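Local structure of adenine phosphoribosyltransferase (Leishmania donovani, 1QB8) at residues A[140-145]-A[167-172]. The protein probably catalyses the conversion of adenine and 5-phospho-alpha-D-ribose 1-diphosphate to AMP and diphosphate, a single-step purine salvage reaction. Residues are numbered along the deposited sequence; the frame is centred on the assembly and turned at random.
Sequences RVVLID and VVVEMV. With AMP (adenosine monophosphate), chain C.
Strands 140-145 and 167-172 are the two parallel partners of a beta-alpha-beta crossover, joined first at Val141, whose N donates to Val167 O at 2.9 Å. In return, Val141 O takes Val169 N at 2.8 Å. Here the second strand carries a beta bulge: Val169 turns to helical backbone angles (psi -49°), and Val169 and Glu170 together stand opposite Val142. Hence Leu143 N reaches Glu170 O, one residue further than regular pairing would give, and the ladder resumes with Val172 N on Leu143 O at 2.8 Å. A longer bond, Asp145 N to Val172 O at 3.3 Å, finishes it.

The bulge swings Val169 toward the first strand, where its CB meets Val142 CG2 and its CG2 lies against Arg140 CB. Leu143 faces the connecting helix 152-163: with CG anti to its carbonyl carbon (chi1 -82°), the side chain sends CD1 across Val168 at about a right angle, 4.0 Å from CG1, and both residues pack on Leu158 and Val161. This is the helix that follows the phosphate-binding loop of the type I phosphoribosyltransferase fold. On the same face Met171, bent at chi2, lays SD against Leu143 CB and carries CE to 3.9 Å from Asp145 CB. Over the other face, Val172 CG1 touches both Val142 CG1 and Ile144 CB, while the buried Glu170 on that face has OE2 in a salt bridge with Arg64 and a hydrogen bond with Tyr65.

Asp145 reaches into the active site, its OD1 just 2.4 Å from AMP O3', with a bound magnesium ion about 3 Å from the nearest atom of its side chain; Thr153, at the start of the crossover helix, also belongs to the metal and AMP sites.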
ATOM      1  N   ARG A 140      15.555  -0.280 -15.140  1.00 22.01           N
ATOM      2  CA  ARG A 140      16.298  -0.929 -14.066  1.00 21.69           C
ATOM      3  C   ARG A 140      15.349  -0.818 -12.874  1.00 20.29           C
ATOM      4  O   ARG A 140      15.155   0.255 -12.299  1.00 17.52           O
ATOM      5  CB  ARG A 140      17.637  -0.215 -13.842  1.00 24.89           C
ATOM      6  CG  ARG A 140      18.517  -0.213 -15.111  1.00 28.63           C
ATOM      7  CD  ARG A 140      19.866   0.471 -14.921  1.00 29.39           C
ATOM      8  NE  ARG A 140      19.767   1.916 -14.699  1.00 33.71           N
ATOM      9  CZ  ARG A 140      19.584   2.826 -15.655  1.00 32.88           C
ATOM     10  NH1 ARG A 140      19.461   2.449 -16.919  1.00 34.79           N
ATOM     11  NH2 ARG A 140      19.598   4.120 -15.351  1.00 29.83           N
ATOM     12  N   VAL A 141      14.732  -1.949 -12.550  1.00 19.33           N
ATOM     13  CA  VAL A 141      13.719  -2.037 -11.515  1.00 17.64           C
ATOM     14  C   VAL A 141      14.117  -2.636 -10.181  1.00 18.08           C
ATOM     15  O   VAL A 141      14.705  -3.721 -10.117  1.00 19.02           O
ATOM     16  CB  VAL A 141      12.521  -2.871 -12.034  1.00 17.66           C
ATOM     17  CG1 VAL A 141      11.321  -2.737 -11.106  1.00 15.97           C
ATOM     18  CG2 VAL A 141      12.163  -2.461 -13.454  1.00 17.76           C
ATOM     19  N   VAL A 142      13.732  -1.937  -9.118  1.00 17.03           N
ATOM     20  CA  VAL A 142      13.954  -2.400  -7.759  1.00 15.32           C
ATOM     21  C   VAL A 142      12.623  -3.026  -7.320  1.00 17.77           C
ATOM     22  O   VAL A 142      11.571  -2.384  -7.412  1.00 17.58           O
ATOM     23  CB  VAL A 142      14.297  -1.238  -6.817  1.00 14.13           C
ATOM     24  CG1 VAL A 142      14.388  -1.727  -5.373  1.00 16.00           C
ATOM     25  CG2 VAL A 142      15.606  -0.606  -7.229  1.00 14.24           C
ATOM     26  N   LEU A 143      12.658  -4.297  -6.923  1.00 16.36           N
ATOM     27  CA  LEU A 143      11.458  -4.996  -6.458  1.00 16.20           C
ATOM     28  C   LEU A 143      11.411  -4.870  -4.938  1.00 17.10           C
ATOM     29  O   LEU A 143      12.445  -5.025  -4.276  1.00 16.61           O
ATOM     30  CB  LEU A 143      11.512  -6.480  -6.846  1.00 17.94           C
ATOM     31  CG  LEU A 143      11.107  -6.913  -8.258  1.00 17.19           C
ATOM     32  CD1 LEU A 143      11.872  -6.133  -9.292  1.00 22.59           C
ATOM     33  CD2 LEU A 143      11.363  -8.388  -8.421  1.00 19.09           C
ATOM     34  N   ILE A 144      10.223  -4.621  -4.379  1.00 16.97           N
ATOM     35  CA  ILE A 144      10.095  -4.463  -2.930  1.00 14.42           C
ATOM     36  C   ILE A 144       8.818  -5.031  -2.310  1.00 14.60           C
ATOM     37  O   ILE A 144       7.737  -4.929  -2.880  1.00 15.56           O
ATOM     38  CB  ILE A 144      10.264  -2.969  -2.515  1.00 12.41           C
ATOM     39  CG1 ILE A 144      10.434  -2.847  -0.998  1.00 12.73           C
ATOM     40  CG2 ILE A 144       9.081  -2.151  -2.967  1.00 11.20           C
ATOM     41  CD1 ILE A 144      10.832  -1.452  -0.529  1.00 11.32           C
ATOM     42  N   ASP A 145       8.973  -5.632  -1.132  1.00 14.24           N
ATOM     43  CA  ASP A 145       7.875  -6.216  -0.363  1.00 13.48           C
ATOM     44  C   ASP A 145       8.347  -6.233   1.093  1.00 15.79           C
ATOM     45  O   ASP A 145       9.530  -5.997   1.356  1.00 15.46           O
ATOM     46  CB  ASP A 145       7.599  -7.644  -0.834  1.00 12.81           C
ATOM     47  CG  ASP A 145       6.210  -8.131  -0.455  1.00 16.44           C
ATOM     48  OD1 ASP A 145       5.857  -9.249  -0.863  1.00 16.33           O
ATOM     49  OD2 ASP A 145       5.451  -7.400   0.214  1.00 17.02           O
ATOM     50  N   VAL A 167      15.655  -5.027 -16.615  1.00 22.55           N
ATOM     51  CA  VAL A 167      16.480  -5.796 -15.678  1.00 25.23           C
ATOM     52  C   VAL A 167      16.152  -5.497 -14.214  1.00 23.13           C
ATOM     53  O   VAL A 167      15.723  -4.391 -13.870  1.00 22.04           O
ATOM     54  CB  VAL A 167      18.021  -5.602 -15.920  1.00 27.30           C
ATOM     55  CG1 VAL A 167      18.407  -6.084 -17.313  1.00 30.30           C
ATOM     56  CG2 VAL A 167      18.430  -4.151 -15.725  1.00 26.80           C
ATOM     57  N   VAL A 168      16.318  -6.511 -13.368  1.00 21.28           N
ATOM     58  CA  VAL A 168      16.074  -6.378 -11.941  1.00 20.98           C
ATOM     59  C   VAL A 168      17.353  -5.902 -11.270  1.00 22.36           C
ATOM     60  O   VAL A 168      18.426  -6.469 -11.488  1.00 22.54           O
ATOM     61  CB  VAL A 168      15.641  -7.724 -11.300  1.00 19.09           C
ATOM     62  CG1 VAL A 168      15.564  -7.601  -9.786  1.00 15.28           C
ATOM     63  CG2 VAL A 168      14.288  -8.144 -11.830  1.00 19.97           C
ATOM     64  N   VAL A 169      17.242  -4.814 -10.512  1.00 21.67           N
ATOM     65  CA  VAL A 169      18.373  -4.262  -9.779  1.00 20.97           C
ATOM     66  C   VAL A 169      18.626  -5.196  -8.592  1.00 20.63           C
ATOM     67  O   VAL A 169      19.752  -5.640  -8.353  1.00 21.72           O
ATOM     68  CB  VAL A 169      18.061  -2.827  -9.260  1.00 19.85           C
ATOM     69  CG1 VAL A 169      19.173  -2.329  -8.343  1.00 16.14           C
ATOM     70  CG2 VAL A 169      17.892  -1.871 -10.428  1.00 19.68           C
ATOM     71  N   GLU A 170      17.550  -5.499  -7.875  1.00 18.35           N
ATOM     72  CA  GLU A 170      17.581  -6.376  -6.716  1.00 17.57           C
ATOM     73  C   GLU A 170      16.183  -6.505  -6.136  1.00 18.52           C
ATOM     74  O   GLU A 170      15.282  -5.721  -6.457  1.00 18.52           O
ATOM     75  CB  GLU A 170      18.519  -5.822  -5.643  1.00 17.94           C
ATOM     76  CG  GLU A 170      18.094  -4.477  -5.076  1.00 18.05           C
ATOM     77  CD  GLU A 170      19.227  -3.742  -4.394  1.00 19.75           C
ATOM     78  OE1 GLU A 170      20.397  -4.126  -4.581  1.00 19.90           O
ATOM     79  OE2 GLU A 170      18.951  -2.769  -3.671  1.00 20.66           O
ATOM     80  N   MET A 171      15.997  -7.543  -5.330  1.00 17.56           N
ATOM     81  CA  MET A 171      14.738  -7.781  -4.651  1.00 16.28           C
ATOM     82  C   MET A 171      15.041  -7.355  -3.233  1.00 18.52           C
ATOM     83  O   MET A 171      15.998  -7.845  -2.630  1.00 18.54           O
ATOM     84  CB  MET A 171      14.381  -9.270  -4.687  1.00 16.06           C
ATOM     85  CG  MET A 171      13.255  -9.710  -3.736  1.00 15.19           C
ATOM     86  SD  MET A 171      11.626  -9.062  -4.111  1.00 17.87           S
ATOM     87  CE  MET A 171      10.878  -8.994  -2.453  1.00 16.80           C
ATOM     88  N   VAL A 172      14.289  -6.392  -2.721  1.00 18.02           N
ATOM     89  CA  VAL A 172      14.513  -5.944  -1.361  1.00 20.30           C
ATOM     90  C   VAL A 172      13.332  -6.283  -0.463  1.00 19.19           C
ATOM     91  O   VAL A 172      12.177  -6.201  -0.876  1.00 18.60           O
ATOM     92  CB  VAL A 172      14.881  -4.429  -1.297  1.00 24.33           C
ATOM     93  CG1 VAL A 172      13.944  -3.611  -2.136  1.00 28.43           C
ATOM     94  CG2 VAL A 172      14.864  -3.929   0.147  1.00 25.88           C
TER
HETATM   95  P   AMP C 300       6.267 -15.521  -0.420  1.00 34.75           P
HETATM   96  O1P AMP C 300       5.667 -15.411  -1.771  1.00 29.03           O
HETATM   97  O2P AMP C 300       7.673 -15.110  -0.236  1.00 25.41           O
HETATM   98  O3P AMP C 300       6.080 -17.012   0.112  1.00 30.07           O
HETATM   99  O5' AMP C 300       5.419 -14.742   0.567  1.00 35.12           O
HETATM  100  C5' AMP C 300       4.135 -14.042   0.142  1.00 39.43           C
HETATM  101  C4' AMP C 300       3.782 -12.882   1.059  1.00 42.45           C
HETATM  102  O4' AMP C 300       3.171 -13.433   2.223  1.00 41.65           O
HETATM  103  C3' AMP C 300       5.005 -12.051   1.536  1.00 44.98           C
HETATM  104  O3' AMP C 300       5.139 -10.811   0.876  1.00 51.95           O
HETATM  105  C2' AMP C 300       4.770 -11.713   2.975  1.00 45.10           C
HETATM  106  O2' AMP C 300       3.970 -10.534   3.004  1.00 47.84           O
HETATM  107  C1' AMP C 300       3.942 -12.962   3.292  1.00 40.77           C
HETATM  108  N9  AMP C 300       4.275 -13.825   4.392  1.00 36.39           N
HETATM  109  C8  AMP C 300       4.831 -15.071   4.349  1.00 35.00           C
HETATM  110  N7  AMP C 300       5.277 -15.453   5.510  1.00 33.03           N
HETATM  111  C5  AMP C 300       5.015 -14.416   6.400  1.00 31.69           C
HETATM  112  C6  AMP C 300       5.245 -14.213   7.775  1.00 30.50           C
HETATM  113  N6  AMP C 300       5.848 -15.135   8.556  1.00 27.71           N
HETATM  114  N1  AMP C 300       4.826 -13.026   8.288  1.00 31.10           N
HETATM  115  C2  AMP C 300       4.235 -12.124   7.512  1.00 29.71           C
HETATM  116  N3  AMP C 300       3.957 -12.186   6.202  1.00 29.97           N
HETATM  117  C4  AMP C 300       4.373 -13.379   5.671  1.00 33.72           C